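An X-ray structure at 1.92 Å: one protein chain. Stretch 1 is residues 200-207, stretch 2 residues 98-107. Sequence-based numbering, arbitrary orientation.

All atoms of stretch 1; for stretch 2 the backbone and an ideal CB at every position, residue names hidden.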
# COMPACT_ATOMS: atom_id res chain seq x y z
N ALA A 200 -18.84 4.04 10.83
CA ALA A 200 -19.15 3.57 9.48
C ALA A 200 -17.90 3.72 8.61
O ALA A 200 -17.67 2.90 7.74
CB ALA A 200 -20.35 4.28 8.84
N ALA A 201 -17.10 4.74 8.84
CA ALA A 201 -15.81 4.83 8.15
C ALA A 201 -14.92 3.64 8.46
O ALA A 201 -14.40 3.02 7.55
CB ALA A 201 -15.11 6.11 8.45
N GLU A 202 -14.79 3.28 9.75
CA GLU A 202 -13.93 2.17 10.15
C GLU A 202 -14.42 0.90 9.47
O GLU A 202 -13.60 0.11 8.96
CB GLU A 202 -13.89 1.96 11.68
CG GLU A 202 -12.83 0.91 12.07
CD GLU A 202 -12.62 0.80 13.58
OE1 GLU A 202 -13.25 1.57 14.32
OE2 GLU A 202 -11.78 -0.04 14.01
N ALA A 203 -15.74 0.67 9.50
CA ALA A 203 -16.29 -0.50 8.88
C ALA A 203 -15.99 -0.56 7.41
O ALA A 203 -15.70 -1.63 6.89
CB ALA A 203 -17.81 -0.62 9.14
N ALA A 204 -16.06 0.57 6.72
CA ALA A 204 -15.76 0.57 5.30
C ALA A 204 -14.26 0.28 5.00
O ALA A 204 -13.93 -0.42 4.03
CB ALA A 204 -16.19 1.88 4.65
N GLY A 205 -13.37 0.81 5.81
CA GLY A 205 -11.95 0.51 5.62
C GLY A 205 -11.66 -0.96 5.87
O GLY A 205 -10.97 -1.60 5.10
N ALA A 206 -12.23 -1.53 6.91
CA ALA A 206 -12.03 -2.95 7.22
C ALA A 206 -12.69 -3.84 6.15
O ALA A 206 -12.12 -4.84 5.71
CB ALA A 206 -12.52 -3.27 8.59
N ALA A 207 -13.85 -3.41 5.67
CA ALA A 207 -14.55 -4.13 4.61
C ALA A 207 -13.64 -4.39 3.42
O ALA A 207 -13.69 -5.46 2.83
CB ALA A 207 -15.86 -3.33 4.12
N UNK A 98 -6.41 -0.38 8.28
CA UNK A 98 -7.10 0.34 7.19
C UNK A 98 -8.40 0.86 7.70
O UNK A 98 -8.84 1.93 7.35
CB UNK A 98 -7.33 -0.55 5.97
N UNK A 99 -9.06 0.05 8.50
CA UNK A 99 -10.17 0.51 9.26
C UNK A 99 -9.88 1.76 10.05
O UNK A 99 -10.63 2.71 9.99
CB UNK A 99 -10.64 -0.60 10.20
N UNK A 100 -8.80 1.75 10.84
CA UNK A 100 -8.43 2.92 11.57
C UNK A 100 -8.02 4.10 10.68
O UNK A 100 -8.24 5.22 11.05
CB UNK A 100 -7.29 2.57 12.53
N UNK A 101 -7.37 3.86 9.55
CA UNK A 101 -7.05 4.95 8.64
C UNK A 101 -8.32 5.74 8.21
O UNK A 101 -8.33 6.98 8.22
CB UNK A 101 -6.33 4.39 7.41
N UNK A 102 -9.34 5.00 7.76
CA UNK A 102 -10.64 5.55 7.34
C UNK A 102 -11.30 6.23 8.52
O UNK A 102 -11.79 7.34 8.42
CB UNK A 102 -11.55 4.46 6.78
N UNK A 103 -11.34 5.53 9.65
CA UNK A 103 -11.91 6.11 10.86
C UNK A 103 -11.31 7.43 11.22
O UNK A 103 -12.03 8.42 11.43
CB UNK A 103 -11.74 5.15 12.04
N UNK A 104 -9.99 7.50 11.24
CA UNK A 104 -9.34 8.74 11.66
C UNK A 104 -9.56 9.87 10.62
O UNK A 104 -9.59 11.05 11.00
CB UNK A 104 -7.84 8.50 11.87
N UNK A 105 -9.60 9.52 9.33
CA UNK A 105 -9.72 10.49 8.27
C UNK A 105 -11.01 11.30 8.39
O UNK A 105 -11.07 12.38 7.81
CB UNK A 105 -9.66 9.79 6.91
N UNK A 106 -12.01 10.79 9.11
CA UNK A 106 -13.24 11.54 9.34
C UNK A 106 -13.00 12.85 10.05
O UNK A 106 -13.83 13.77 9.95
CB UNK A 106 -14.23 10.70 10.15
N UNK A 107 -11.88 12.97 10.75
CA UNK A 107 -11.52 14.26 11.33
C UNK A 107 -11.34 15.37 10.30
O UNK A 107 -11.48 16.53 10.63
CB UNK A 107 -10.23 14.11 12.14

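The two helices run roughly antiparallel, their N-to-C directions 147° apart, and their axes approach to 6.8 Å, a distance that only small residues at the crossing allow. Stretch 1 supplies Ala201 and Gly205 on its facing side, with Glu202 beside them.

At position 98 CA-to-CB points toward stretch 1, yet the ideal CB stays 3.9 Å from Gly205 O. A small or beta-branched side chain would fit. The residue is Thr98, whose chi1 of -55° (m) leaves CG2 3.5 Å from Gly205 O, while OG1 is hydrogen-bonded elsewhere in the structure.

Position 99 is the tightest place. Its CA lies 4.1 Å from the CA of Gly205, and an ideal CB, directed sideways, would come within 3.3 Å of Glu202 CG. Glycine suits best, though the backbone angles are ordinary helical ones and do not require it. Gly99 is found, and the bare backbones meet: Glu202 CA makes a CA-H...O contact with Gly99 O at 3.3 Å, and Gly99 CA returns one to Glu202 O at 3.5 Å.

Position 100 points away, so many side chains would do; it is Leu100, which barely touches stretch 1. Position 101 points sideways and has nothing of stretch 1 within 5.5 Å of its ideal CB, so stretch 1 sets no limit on it; it is Leu101.

Position 102 points toward stretch 1, and its ideal CB is already 3.3 Å from Ala201 O and 4.1 Å from Gly205 CA. Alanine or another small residue is favoured. Ala102 places its methyl over this surface, its CB 4.3 Å from Ala201 CB. The closeness works both ways: an ideal CB on Gly205 would lie just 3.1 Å from Ala102 CB and would clash with Thr98 O at 2.5 Å.

Position 103 points sideways, its ideal CB 3.9 Å from Glu202 CB. The nearby carboxylate invites a long basic side chain, although a shorter polar one could fit. Arg103 extends with chi1 to chi3 all t, and its NH1 donates to Glu202 OE1 at 2.9 Å, a hydrogen bond within a salt bridge.

Position 104 points away and position 105 sideways, neither with stretch 1 in reach, so this contact would accept many side chains at both; they are Ala104 and Ala105.

Position 106, in a 3-10 segment, points toward stretch 1 with its ideal CB 5.0 Å from Ala201 CB, leaving room for a modest apolar or beta-branched group. Thr106 fills it: CG2 reaches 3.6 Å from Ala201 CB, while OG1 donates to Arg103 O at 2.7 Å.

Position 107 is out of reach, and nearly anything would serve; it is Arg107.

Stretch 2 98-107: TGLLARAATR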
# COMPACT_ATOMS: atom_id res chain seq x y z
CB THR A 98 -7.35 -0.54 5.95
OG1 THR A 98 -6.11 -1.09 5.50
CG2 THR A 98 -8.01 0.30 4.80
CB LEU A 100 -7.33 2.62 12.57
CG LEU A 100 -6.92 3.66 13.56
CD1 LEU A 100 -8.11 4.28 14.22
CD2 LEU A 100 -5.92 2.95 14.62
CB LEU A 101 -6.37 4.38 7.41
CG LEU A 101 -5.89 5.36 6.33
CD1 LEU A 101 -4.69 6.18 6.80
CD2 LEU A 101 -5.70 4.60 5.00
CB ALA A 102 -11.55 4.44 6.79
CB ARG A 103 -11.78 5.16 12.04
CG ARG A 103 -12.41 5.68 13.34
CD ARG A 103 -12.08 4.78 14.55
NE ARG A 103 -12.90 5.26 15.65
CZ ARG A 103 -14.16 4.90 15.88
NH1 ARG A 103 -14.76 3.94 15.20
NH2 ARG A 103 -14.81 5.50 16.84
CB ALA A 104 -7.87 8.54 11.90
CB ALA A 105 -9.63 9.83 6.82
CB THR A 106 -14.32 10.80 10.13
OG1 THR A 106 -13.81 10.46 11.45
CG2 THR A 106 -14.79 9.61 9.38
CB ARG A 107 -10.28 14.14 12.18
CG ARG A 107 -10.53 13.29 13.41
CD ARG A 107 -9.24 12.92 14.19
NE ARG A 107 -8.74 14.07 14.93
CZ ARG A 107 -7.86 14.97 14.46
NH1 ARG A 107 -7.34 14.87 13.24
NH2 ARG A 107 -7.49 15.98 15.24
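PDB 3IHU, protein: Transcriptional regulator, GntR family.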